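Local coordinates for photosystem II stability/assembly factor HCF136, chloroplastic (Cyanidioschyzon merolae, PDB 5OJ3), which probably serves photosystem II biogenesis, being required for assembly of an early intermediate that includes D2 and cytochrome b559, at residues Thr295-Ser300 and Asn345-Thr349; His306-Thr310 and Thr351-Met356; Gly318-Asn322 and Phe371-Arg375; Trp329-Gly335 and Gly363-Val369. The contacts are given in a common frame with arbitrary orientation. Numbering follows the deposited sequence.

All four contacts join consecutive blades of the seven-bladed beta-propeller. Contacts 2, 3 and 4 use different parts of the sheet 314-356: contact 2 sets its outer strand against the preceding blade, whereas toward the following one contact 4 uses the second strand and contact 3 the loop after the innermost strand. Contact 1 joins the same blades as contact 2, through loops, and the two meet at Thr-295 OG1 and His-306 NE2, 3.1 Å apart. Contacts 1, 2 and 4 are partly buried, the first two centred about 19 and 20 Å from the chain's centre. Contact 4 combines apolar and aromatic packing between strands with glycine backbone packing; contact 3, at the surface, mixes ring packing with polar groups.

Contact 1. Residues Thr295-Ser300 and Asn345-Thr349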
loop_
_atom_site.group_PDB
_atom_site.type_symbol
_atom_site.label_atom_id
_atom_site.label_comp_id
_atom_site.label_asym_id
_atom_site.label_seq_id
_atom_site.Cartn_x
_atom_site.Cartn_y
_atom_site.Cartn_z
ATOM N N THR A 295 -10.688 -2.584 9.211
ATOM C CA THR A 295 -10.785 -1.205 8.759
ATOM C C THR A 295 -10.827 -0.281 9.966
ATOM O O THR A 295 -11.225 -0.674 11.066
ATOM C CB THR A 295 -12.031 -0.957 7.893
ATOM O OG1 THR A 295 -13.208 -1.045 8.708
ATOM C CG2 THR A 295 -12.121 -1.961 6.750
ATOM N N TRP A 296 -10.412 0.964 9.741
ATOM C CA TRP A 296 -10.482 2.008 10.752
ATOM C C TRP A 296 -10.831 3.319 10.066
ATOM O O TRP A 296 -10.146 3.726 9.122
ATOM C CB TRP A 296 -9.162 2.153 11.515
ATOM C CG TRP A 296 -9.228 3.144 12.643
ATOM C CD1 TRP A 296 -9.697 2.920 13.906
ATOM C CD2 TRP A 296 -8.846 4.526 12.598
ATOM N NE1 TRP A 296 -9.612 4.069 14.655
ATOM C CE2 TRP A 296 -9.095 5.069 13.875
ATOM C CE3 TRP A 296 -8.311 5.352 11.605
ATOM C CZ2 TRP A 296 -8.826 6.403 14.184
ATOM C CZ3 TRP A 296 -8.044 6.673 11.913
ATOM C CH2 TRP A 296 -8.300 7.185 13.193
ATOM N N VAL A 297 -11.887 3.972 10.538
ATOM C CA VAL A 297 -12.257 5.293 10.037
ATOM C C VAL A 297 -12.001 6.283 11.169
ATOM O O VAL A 297 -12.124 5.914 12.347
ATOM C CB VAL A 297 -13.711 5.332 9.539
ATOM C CG1 VAL A 297 -14.024 4.088 8.714
ATOM C CG2 VAL A 297 -14.680 5.493 10.690
ATOM N N PRO A 298 -11.587 7.514 10.864
ATOM C CA PRO A 298 -11.270 8.477 11.925
ATOM C C PRO A 298 -12.396 8.618 12.940
ATOM O O PRO A 298 -13.579 8.577 12.598
ATOM C CB PRO A 298 -11.046 9.781 11.155
ATOM C CG PRO A 298 -10.543 9.336 9.826
ATOM C CD PRO A 298 -11.265 8.042 9.527
ATOM N N GLY A 299 -12.011 8.761 14.210
ATOM C CA GLY A 299 -12.948 8.940 15.291
ATOM C C GLY A 299 -13.351 7.674 16.019
ATOM O O GLY A 299 -13.786 7.755 17.173
ATOM N N SER A 300 -13.214 6.510 15.395
ATOM C CA SER A 300 -13.576 5.271 16.064
ATOM C C SER A 300 -12.437 4.795 16.957
ATOM O O SER A 300 -11.256 4.995 16.659
ATOM C CB SER A 300 -13.933 4.186 15.045
ATOM O OG SER A 300 -12.849 3.922 14.173
ATOM N N ASN A 345 -20.295 1.058 4.324
ATOM C CA ASN A 345 -20.095 1.583 5.673
ATOM C C ASN A 345 -19.040 0.719 6.354
ATOM O O ASN A 345 -19.323 -0.402 6.783
ATOM C CB ASN A 345 -21.408 1.584 6.446
ATOM C CG ASN A 345 -21.311 2.320 7.770
ATOM O OD1 ASN A 345 -20.227 2.698 8.210
ATOM N ND2 ASN A 345 -22.456 2.529 8.412
ATOM N N LEU A 346 -17.816 1.240 6.463
ATOM C CA LEU A 346 -16.730 0.469 7.062
ATOM C C LEU A 346 -16.858 0.321 8.571
ATOM O O LEU A 346 -16.022 -0.363 9.173
ATOM C CB LEU A 346 -15.379 1.108 6.737
ATOM C CG LEU A 346 -15.126 1.620 5.321
ATOM C CD1 LEU A 346 -13.909 2.534 5.306
ATOM C CD2 LEU A 346 -14.941 0.460 4.358
ATOM N N ASN A 347 -17.862 0.936 9.198
ATOM C CA ASN A 347 -18.141 0.702 10.607
ATOM C C ASN A 347 -19.233 -0.330 10.829
ATOM O O ASN A 347 -19.376 -0.825 11.952
ATOM C CB ASN A 347 -18.548 2.009 11.295
ATOM C CG ASN A 347 -17.390 2.957 11.466
ATOM O OD1 ASN A 347 -17.339 4.002 10.822
ATOM N ND2 ASN A 347 -16.450 2.601 12.332
ATOM N N SER A 348 -19.998 -0.665 9.796
ATOM C CA SER A 348 -21.078 -1.626 9.940
ATOM C C SER A 348 -20.511 -3.036 10.033
ATOM O O SER A 348 -19.615 -3.412 9.271
ATOM C CB SER A 348 -22.048 -1.519 8.761
ATOM O OG SER A 348 -23.172 -2.365 8.942
ATOM N N THR A 349 -21.038 -3.808 10.980
ATOM C CA THR A 349 -20.620 -5.185 11.202
ATOM C C THR A 349 -21.350 -6.162 10.290
ATOM O O THR A 349 -21.145 -7.377 10.412
ATOM C CB THR A 349 -20.841 -5.578 12.669
ATOM O OG1 THR A 349 -20.744 -7.001 12.805
ATOM C CG2 THR A 349 -22.201 -5.111 13.136
#
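Two beta turns meet in this contact: a type II turn from Val-297 to Ser-300 faces a type I turn from Asn-345 to Ser-348, with Thr-295 added from the end of the strand leading into the first. Each belongs to the loop between the third and fourth strands of a blade, so the contact joins equivalent corners of consecutive blades in the beta-propeller. Both turns are braced from within. In the first, Ser-300 N and Ser-300 OG both donate to Val-297 O, at 3.3 and 2.8 Å, and Trp-296 NE1 donates to Ser-300 O at 2.8 Å; Gly-299, at phi 94°, takes the positive-phi position of the turn. In the second, Ser-348 N reaches Asn-345 O at 3.1 Å, while Asn-345 OD1 accepts from Asn-347 N at 3.1 Å, which defines an Asx turn. Between them the packing is small, 241 Å² in all. Leu-346 points toward the other segment and sets its CD1 3.7 Å from Val-297 CG1. Thr-295 OG1, hydrogen-bonded to His-306 of the next strand in its own blade, sits 2.9 Å from Leu-346 O. The Asn-347 side chain swings toward Val-297, bringing Asn-347 OD1 within 3.1 Å of Val-297 CG2.

Contact 2. Residues His306-Thr310 and Thr351-Met356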
loop_
_atom_site.group_PDB
_atom_site.type_symbol
_atom_site.label_atom_id
_atom_site.label_comp_id
_atom_site.label_asym_id
_atom_site.label_seq_id
_atom_site.Cartn_x
_atom_site.Cartn_y
_atom_site.Cartn_z
ATOM N N HIS A 306 -14.125 -7.603 9.798
ATOM C CA HIS A 306 -15.113 -8.034 8.819
ATOM C C HIS A 306 -14.794 -9.437 8.323
ATOM O O HIS A 306 -13.639 -9.742 8.013
ATOM C CB HIS A 306 -15.168 -7.051 7.646
ATOM C CG HIS A 306 -15.299 -5.622 8.070
ATOM N ND1 HIS A 306 -16.514 -4.975 8.124
ATOM C CD2 HIS A 306 -14.371 -4.716 8.455
ATOM C CE1 HIS A 306 -16.332 -3.732 8.531
ATOM N NE2 HIS A 306 -15.040 -3.549 8.739
ATOM N N ALA A 307 -15.816 -10.284 8.252
ATOM C CA ALA A 307 -15.638 -11.645 7.763
ATOM C C ALA A 307 -15.342 -11.654 6.267
ATOM O O ALA A 307 -15.919 -10.881 5.495
ATOM C CB ALA A 307 -16.882 -12.483 8.054
ATOM N N ARG A 308 -14.416 -12.520 5.865
ATOM C CA ARG A 308 -14.125 -12.687 4.454
ATOM C C ARG A 308 -15.298 -13.363 3.751
ATOM O O ARG A 308 -16.169 -13.980 4.371
ATOM C CB ARG A 308 -12.826 -13.482 4.271
ATOM C CG ARG A 308 -12.797 -14.865 4.925
ATOM C CD ARG A 308 -11.483 -15.584 4.623
ATOM N NE ARG A 308 -11.130 -16.551 5.660
ATOM C CZ ARG A 308 -11.508 -17.825 5.660
ATOM N NH1 ARG A 308 -12.251 -18.297 4.669
ATOM N NH2 ARG A 308 -11.140 -18.627 6.649
ATOM N N SER A 309 -15.306 -13.236 2.428
ATOM C CA SER A 309 -16.393 -13.720 1.591
ATOM C C SER A 309 -15.971 -14.922 0.761
ATOM O O SER A 309 -16.587 -15.212 -0.264
ATOM C CB SER A 309 -16.901 -12.607 0.678
ATOM O OG SER A 309 -15.863 -12.127 -0.158
ATOM N N THR A 310 -14.943 -15.636 1.185
ATOM C CA THR A 310 -14.405 -16.695 0.357
ATOM C C THR A 310 -14.320 -18.018 1.085
ATOM O O THR A 310 -14.322 -18.099 2.316
ATOM C CB THR A 310 -12.998 -16.365 -0.155
ATOM O OG1 THR A 310 -12.178 -15.880 0.936
ATOM C CG2 THR A 310 -13.086 -15.335 -1.259
ATOM N N THR A 351 -21.864 -8.144 7.179
ATOM C CA THR A 351 -20.790 -8.628 6.307
ATOM C C THR A 351 -20.795 -7.995 4.915
ATOM O O THR A 351 -21.794 -8.049 4.193
ATOM C CB THR A 351 -20.866 -10.155 6.190
ATOM O OG1 THR A 351 -21.997 -10.528 5.395
ATOM C CG2 THR A 351 -20.983 -10.790 7.571
ATOM N N ILE A 352 -19.663 -7.382 4.570
ATOM C CA ILE A 352 -19.434 -6.755 3.269
ATOM C C ILE A 352 -19.323 -7.817 2.181
ATOM O O ILE A 352 -18.477 -8.717 2.256
ATOM C CB ILE A 352 -18.177 -5.878 3.308
ATOM C CG1 ILE A 352 -18.171 -5.010 4.569
ATOM C CG2 ILE A 352 -18.081 -5.031 2.049
ATOM C CD1 ILE A 352 -17.079 -3.963 4.588
ATOM N N ALA A 353 -20.174 -7.715 1.163
ATOM C CA ALA A 353 -20.239 -8.705 0.092
ATOM C C ALA A 353 -19.377 -8.253 -1.084
ATOM O O ALA A 353 -19.564 -7.150 -1.607
ATOM C CB ALA A 353 -21.684 -8.917 -0.358
ATOM N N PHE A 354 -18.435 -9.101 -1.495
ATOM C CA PHE A 354 -17.617 -8.842 -2.672
ATOM C C PHE A 354 -18.193 -9.582 -3.869
ATOM O O PHE A 354 -18.658 -10.717 -3.744
ATOM C CB PHE A 354 -16.158 -9.278 -2.488
ATOM C CG PHE A 354 -15.383 -8.457 -1.497
ATOM C CD1 PHE A 354 -15.789 -8.343 -0.180
ATOM C CD2 PHE A 354 -14.258 -7.759 -1.906
ATOM C CE1 PHE A 354 -15.067 -7.583 0.718
ATOM C CE2 PHE A 354 -13.536 -6.993 -1.014
ATOM C CZ PHE A 354 -13.940 -6.904 0.298
ATOM N N ASP A 355 -18.152 -8.936 -5.029
ATOM C CA ASP A 355 -18.555 -9.566 -6.280
ATOM C C ASP A 355 -17.316 -10.179 -6.922
ATOM O O ASP A 355 -16.415 -9.455 -7.360
ATOM C CB ASP A 355 -19.214 -8.551 -7.211
ATOM C CG ASP A 355 -20.534 -8.034 -6.670
ATOM O OD1 ASP A 355 -21.138 -8.715 -5.815
ATOM O OD2 ASP A 355 -20.962 -6.941 -7.101
ATOM N N MET A 356 -17.274 -11.506 -6.989
ATOM C CA MET A 356 -16.095 -12.196 -7.490
ATOM C C MET A 356 -16.017 -12.107 -9.008
ATOM O O MET A 356 -17.030 -12.082 -9.712
ATOM C CB MET A 356 -16.086 -13.661 -7.047
ATOM C CG MET A 356 -16.132 -13.854 -5.544
ATOM S SD MET A 356 -14.617 -13.208 -4.802
ATOM C CE MET A 356 -15.146 -12.885 -3.129
#
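The segments 306-310 and 351-356 run side by side with end-to-end directions 34° apart, and their CA atoms are closest at Ala-307 with Thr-351 (6.1 Å) and Ser-309 with Ala-353 (6.5 Å). They do not pair as a sheet, for the backbones exchange no hydrogen bonds. Strand 304-307 is the outermost of one propeller blade and strand 354-356 that of the next, so the contact lies where the chain leaves one blade and flanks the edge of its successor. The side chains do the joining. Ile-352 CD1 lies 4.1 Å from the centroid of the His-306 ring, 30° off its normal, an off-centre CH-pi contact. Further along, Ser-309 OG stands 3.7 Å from Phe-354 CB and 3.1 Å from Met-356 CE, and the same methyl lies 3.7 Å from Thr-310 CG2. Hydrogen bonds at this seam run within each blade, from the His-306 side chain to Thr-295 and between the backbones of Asp-355 and Phe-339, while van der Waals and CH-pi contact joins the two segments.

Contact 3. Residues Gly318-Asn322 and Phe371-Arg375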
loop_
_atom_site.group_PDB
_atom_site.type_symbol
_atom_site.label_atom_id
_atom_site.label_comp_id
_atom_site.label_asym_id
_atom_site.label_seq_id
_atom_site.Cartn_x
_atom_site.Cartn_y
_atom_site.Cartn_z
ATOM N N GLY A 318 -7.215 -3.335 -0.531
ATOM C CA GLY A 318 -7.024 -1.901 -0.659
ATOM C C GLY A 318 -8.304 -1.248 -1.132
ATOM O O GLY A 318 -9.326 -1.910 -1.345
ATOM N N PHE A 319 -8.229 0.069 -1.313
ATOM C CA PHE A 319 -9.369 0.859 -1.758
ATOM C C PHE A 319 -9.295 1.119 -3.259
ATOM O O PHE A 319 -8.209 1.233 -3.832
ATOM C CB PHE A 319 -9.444 2.199 -1.015
ATOM C CG PHE A 319 -9.635 2.067 0.472
ATOM C CD1 PHE A 319 -8.594 2.301 1.359
ATOM C CD2 PHE A 319 -10.864 1.673 0.979
ATOM C CE1 PHE A 319 -8.787 2.177 2.727
ATOM C CE2 PHE A 319 -11.061 1.545 2.341
ATOM C CZ PHE A 319 -10.022 1.795 3.216
ATOM N N ILE A 320 -10.466 1.211 -3.890
ATOM C CA ILE A 320 -10.539 1.508 -5.319
ATOM C C ILE A 320 -10.154 2.965 -5.544
ATOM O O ILE A 320 -10.841 3.884 -5.074
ATOM C CB ILE A 320 -11.934 1.203 -5.878
ATOM C CG1 ILE A 320 -12.088 -0.298 -6.137
ATOM C CG2 ILE A 320 -12.191 1.984 -7.161
ATOM C CD1 ILE A 320 -13.515 -0.789 -6.068
ATOM N N GLN A 321 -9.059 3.174 -6.278
ATOM C CA GLN A 321 -8.418 4.482 -6.462
ATOM C C GLN A 321 -8.491 5.321 -5.188
ATOM O O GLN A 321 -8.934 6.470 -5.180
ATOM C CB GLN A 321 -8.982 5.223 -7.683
ATOM C CG GLN A 321 -10.483 5.176 -7.913
ATOM C CD GLN A 321 -10.878 5.810 -9.236
ATOM O OE1 GLN A 321 -10.100 6.548 -9.840
ATOM N NE2 GLN A 321 -12.087 5.515 -9.699
ATOM N N ASN A 322 -8.036 4.702 -4.096
ATOM C CA ASN A 322 -7.766 5.372 -2.823
ATOM C C ASN A 322 -8.991 6.087 -2.259
ATOM O O ASN A 322 -8.878 7.138 -1.632
ATOM C CB ASN A 322 -6.601 6.353 -2.963
ATOM C CG ASN A 322 -5.375 5.713 -3.580
ATOM O OD1 ASN A 322 -5.087 4.539 -3.343
ATOM N ND2 ASN A 322 -4.645 6.481 -4.381
ATOM N N PHE A 371 -6.127 1.168 -9.892
ATOM C CA PHE A 371 -6.997 1.783 -10.885
ATOM C C PHE A 371 -6.362 3.056 -11.429
ATOM O O PHE A 371 -5.829 3.870 -10.668
ATOM C CB PHE A 371 -8.375 2.120 -10.303
ATOM C CG PHE A 371 -9.241 0.918 -10.023
ATOM C CD1 PHE A 371 -8.759 -0.171 -9.315
ATOM C CD2 PHE A 371 -10.545 0.874 -10.496
ATOM C CE1 PHE A 371 -9.564 -1.271 -9.065
ATOM C CE2 PHE A 371 -11.351 -0.226 -10.255
ATOM C CZ PHE A 371 -10.859 -1.298 -9.541
ATOM N N GLN A 372 -6.437 3.229 -12.751
ATOM C CA GLN A 372 -6.074 4.493 -13.383
ATOM C C GLN A 372 -7.266 5.437 -13.433
ATOM O O GLN A 372 -7.114 6.644 -13.218
ATOM C CB GLN A 372 -5.502 4.238 -14.784
ATOM C CG GLN A 372 -5.629 5.390 -15.765
ATOM C CD GLN A 372 -5.208 4.988 -17.162
ATOM O OE1 GLN A 372 -5.349 3.829 -17.555
ATOM N NE2 GLN A 372 -4.676 5.941 -17.919
ATOM N N ASP A 373 -8.447 4.902 -13.715
ATOM C CA ASP A 373 -9.704 5.627 -13.584
ATOM C C ASP A 373 -10.789 4.600 -13.284
ATOM O O ASP A 373 -10.493 3.478 -12.857
ATOM C CB ASP A 373 -9.989 6.458 -14.848
ATOM C CG ASP A 373 -10.166 5.597 -16.085
ATOM O OD1 ASP A 373 -9.491 4.552 -16.183
ATOM O OD2 ASP A 373 -10.980 5.965 -16.960
ATOM N N ASP A 374 -12.051 4.987 -13.482
ATOM C CA ASP A 374 -13.153 4.063 -13.236
ATOM C C ASP A 374 -13.023 2.789 -14.067
ATOM O O ASP A 374 -13.321 1.695 -13.573
ATOM C CB ASP A 374 -14.500 4.748 -13.484
ATOM C CG ASP A 374 -14.943 5.616 -12.311
ATOM O OD1 ASP A 374 -14.536 5.331 -11.164
ATOM O OD2 ASP A 374 -15.714 6.577 -12.531
ATOM N N ARG A 375 -12.591 2.901 -15.327
ATOM C CA ARG A 375 -12.663 1.775 -16.251
ATOM C C ARG A 375 -11.352 1.044 -16.490
ATOM O O ARG A 375 -11.389 -0.147 -16.810
ATOM C CB ARG A 375 -13.129 2.233 -17.639
ATOM C CG ARG A 375 -14.569 2.592 -17.862
ATOM C CD ARG A 375 -14.640 3.029 -19.319
ATOM N NE ARG A 375 -14.055 1.989 -20.169
ATOM C CZ ARG A 375 -13.722 2.143 -21.447
ATOM N NH1 ARG A 375 -13.974 3.282 -22.078
ATOM N NH2 ARG A 375 -13.187 1.127 -22.113
#
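Gly-318 lies in the innermost strand of its blade, its backbone hydrogen-bonded to Trp-329 of the neighbouring strand, and Phe-319, in the same strand, packs on Asp-278 and Ala-324, out of reach of segment 371-375. Contact begins at Ile-320. Its CG2 lies 4.0 Å from the centroid of the Phe-371 ring and 18° off the normal, a CH-pi contact over the face, while Ile-320 CG1 approaches Phe-371 CZ to 3.8 Å. Gln-321 follows with left-handed backbone angles (phi 36°, psi 53°), and Asn-322 keeps phi positive at 58°; together they turn the chain away from the strand. The CA atoms of Gln-321 and Phe-371 are 5.4 Å apart, the nearest of the two segments, and Gln-321 CB lies 4.1 Å from Phe-371 CB. The extended Gln-321 side chain then reaches along the second segment, where its OE1 lies 3.9 Å from Asp-373 CA and its NE2 2.9 Å from Asp-374 OD1. Both segments lead from the first to the second strand of consecutive propeller blades. The contact's chemistry grades from a buried isoleucine on a phenyl face to an amide beside an exposed carboxylate, so apolar packing gives way to polar neighbours toward solvent.

Contact 4. Residues Trp329-Gly335 and Gly363-Val369; sequences WETIRGG and GYGILDV
The backbone of Trp-329 to Ile-332 is extended; strand 366-369 is too, except at Leu-367 (phi -111°, psi -30°), where it kinks before Asp-368 (-165°/151°). Their axes approach to 7.2 Å at 171°, nearly antiparallel. Trp-329 CA and Val-369 CA are 7.8 Å apart; Gly-335 CA and Gly-365 CA, 3.9 Å. In aromatic packing, Trp-329 (chi1 p, chi2 -95°) offers a face of its six-membered ring to Val-369 (chi1 t), whose CB lies 4.0 Å from the centroid and 12° off the normal, a CH-pi contact. These are strands of different sheets, the second of one propeller blade and the innermost of the next, packed without hydrogen bonds between them. In close van der Waals packing, Thr-331 (m) sits on Ile-366 (m, m), with Thr-331 OG1 3.4 Å from Ile-366 CG2 and Thr-331 CG2 3.1 Å from Ile-366 O. In backbone packing, Gly-335 (phi 101°, psi 6°) sets its CA 3.3 Å from Tyr-364 O, where a CB would clash, while Gly-334 CA lies 3.6 Å from Gly-363 O. Within its segment, Gly-335 N bonds to Ile-332 O at 3.2 Å.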
loop_
_atom_site.group_PDB
_atom_site.type_symbol
_atom_site.label_atom_id
_atom_site.label_comp_id
_atom_site.label_asym_id
_atom_site.label_seq_id
_atom_site.Cartn_x
_atom_site.Cartn_y
_atom_site.Cartn_z
ATOM N N TRP A 329 -11.244 -3.541 -3.030
ATOM C CA TRP A 329 -10.827 -4.708 -3.791
ATOM C C TRP A 329 -10.089 -5.662 -2.864
ATOM O O TRP A 329 -9.483 -5.250 -1.871
ATOM C CB TRP A 329 -9.926 -4.327 -4.971
ATOM C CG TRP A 329 -8.639 -3.662 -4.573
ATOM C CD1 TRP A 329 -8.399 -2.322 -4.499
ATOM C CD2 TRP A 329 -7.416 -4.309 -4.193
ATOM N NE1 TRP A 329 -7.104 -2.094 -4.100
ATOM C CE2 TRP A 329 -6.481 -3.298 -3.903
ATOM C CE3 TRP A 329 -7.023 -5.647 -4.068
ATOM C CZ2 TRP A 329 -5.177 -3.580 -3.498
ATOM C CZ3 TRP A 329 -5.729 -5.924 -3.664
ATOM C CH2 TRP A 329 -4.822 -4.896 -3.384
ATOM N N GLU A 330 -10.145 -6.948 -3.194
ATOM C CA GLU A 330 -9.439 -7.960 -2.428
ATOM C C GLU A 330 -8.821 -8.963 -3.385
ATOM O O GLU A 330 -9.311 -9.173 -4.499
ATOM C CB GLU A 330 -10.359 -8.683 -1.433
ATOM C CG GLU A 330 -11.374 -9.610 -2.071
ATOM C CD GLU A 330 -12.287 -10.252 -1.046
ATOM O OE1 GLU A 330 -12.188 -9.890 0.146
ATOM O OE2 GLU A 330 -13.108 -11.111 -1.429
ATOM N N THR A 331 -7.731 -9.575 -2.939
ATOM C CA THR A 331 -7.061 -10.624 -3.686
ATOM C C THR A 331 -7.058 -11.893 -2.856
ATOM O O THR A 331 -6.605 -11.889 -1.708
ATOM C CB THR A 331 -5.621 -10.232 -4.015
ATOM O OG1 THR A 331 -5.605 -9.320 -5.121
ATOM C CG2 THR A 331 -4.806 -11.468 -4.348
ATOM N N ILE A 332 -7.559 -12.959 -3.429
ATOM C CA ILE A 332 -7.660 -14.227 -2.731
ATOM C C ILE A 332 -6.463 -15.070 -3.153
ATOM O O ILE A 332 -5.965 -14.946 -4.281
ATOM C CB ILE A 332 -9.006 -14.904 -3.061
ATOM C CG1 ILE A 332 -10.192 -13.947 -2.843
ATOM C CG2 ILE A 332 -9.225 -16.090 -2.190
ATOM C CD1 ILE A 332 -10.194 -13.187 -1.519
ATOM N N ARG A 333 -5.983 -15.934 -2.260
ATOM C CA ARG A 333 -4.853 -16.772 -2.638
ATOM C C ARG A 333 -5.255 -17.750 -3.732
ATOM O O ARG A 333 -6.379 -18.256 -3.763
ATOM C CB ARG A 333 -4.244 -17.484 -1.428
ATOM C CG ARG A 333 -3.484 -16.491 -0.574
ATOM C CD ARG A 333 -2.630 -17.023 0.553
ATOM N NE ARG A 333 -3.362 -17.460 1.732
ATOM C CZ ARG A 333 -2.852 -17.410 2.959
ATOM N NH1 ARG A 333 -1.637 -16.915 3.144
ATOM N NH2 ARG A 333 -3.557 -17.821 3.999
ATOM N N GLY A 334 -4.316 -18.000 -4.641
ATOM C CA GLY A 334 -4.594 -18.755 -5.845
ATOM C C GLY A 334 -5.285 -17.974 -6.942
ATOM O O GLY A 334 -5.849 -18.584 -7.856
ATOM N N GLY A 335 -5.263 -16.644 -6.884
ATOM C CA GLY A 335 -5.688 -15.825 -8.000
ATOM C C GLY A 335 -7.070 -15.215 -7.918
ATOM O O GLY A 335 -7.509 -14.600 -8.898
ATOM N N GLY A 363 -3.313 -20.298 -11.983
ATOM C CA GLY A 363 -3.222 -20.548 -10.559
ATOM C C GLY A 363 -2.413 -19.519 -9.814
ATOM O O GLY A 363 -2.356 -19.527 -8.579
ATOM N N TYR A 364 -1.809 -18.603 -10.560
ATOM C CA TYR A 364 -0.939 -17.584 -9.999
ATOM C C TYR A 364 -1.745 -16.569 -9.200
ATOM O O TYR A 364 -2.849 -16.183 -9.585
ATOM C CB TYR A 364 -0.178 -16.905 -11.131
ATOM C CG TYR A 364 0.845 -17.821 -11.759
ATOM C CD1 TYR A 364 2.045 -18.092 -11.118
ATOM C CD2 TYR A 364 0.599 -18.439 -12.980
ATOM C CE1 TYR A 364 2.979 -18.937 -11.679
ATOM C CE2 TYR A 364 1.530 -19.288 -13.551
ATOM C CZ TYR A 364 2.719 -19.530 -12.894
ATOM O OH TYR A 364 3.659 -20.370 -13.443
ATOM N N GLY A 365 -1.196 -16.151 -8.068
ATOM C CA GLY A 365 -1.881 -15.222 -7.195
ATOM C C GLY A 365 -1.658 -13.774 -7.593
ATOM O O GLY A 365 -0.599 -13.399 -8.088
ATOM N N ILE A 366 -2.685 -12.957 -7.373
ATOM C CA ILE A 366 -2.577 -11.524 -7.611
ATOM C C ILE A 366 -1.769 -10.920 -6.473
ATOM O O ILE A 366 -1.868 -11.363 -5.322
ATOM C CB ILE A 366 -3.969 -10.871 -7.710
ATOM C CG1 ILE A 366 -4.852 -11.586 -8.741
ATOM C CG2 ILE A 366 -3.845 -9.388 -8.059
ATOM C CD1 ILE A 366 -4.328 -11.530 -10.150
ATOM N N LEU A 367 -0.933 -9.933 -6.786
ATOM C CA LEU A 367 -0.101 -9.310 -5.767
ATOM C C LEU A 367 -0.485 -7.874 -5.453
ATOM O O LEU A 367 -0.290 -7.437 -4.318
ATOM C CB LEU A 367 1.375 -9.363 -6.184
ATOM C CG LEU A 367 1.885 -10.779 -6.470
ATOM C CD1 LEU A 367 3.211 -10.761 -7.211
ATOM C CD2 LEU A 367 2.003 -11.585 -5.184
ATOM N N ASP A 368 -1.032 -7.133 -6.417
ATOM C CA ASP A 368 -1.551 -5.795 -6.159
ATOM C C ASP A 368 -2.424 -5.365 -7.332
ATOM O O ASP A 368 -2.206 -5.788 -8.473
ATOM C CB ASP A 368 -0.426 -4.777 -5.929
ATOM C CG ASP A 368 -0.953 -3.371 -5.689
ATOM O OD1 ASP A 368 -0.274 -2.400 -6.081
ATOM O OD2 ASP A 368 -2.054 -3.238 -5.112
ATOM N N VAL A 369 -3.406 -4.515 -7.034
ATOM C CA VAL A 369 -4.363 -4.011 -8.011
ATOM C C VAL A 369 -4.422 -2.494 -7.881
ATOM O O VAL A 369 -4.444 -1.960 -6.767
ATOM C CB VAL A 369 -5.761 -4.631 -7.803
ATOM C CG1 VAL A 369 -6.803 -3.923 -8.660
ATOM C CG2 VAL A 369 -5.733 -6.121 -8.105
#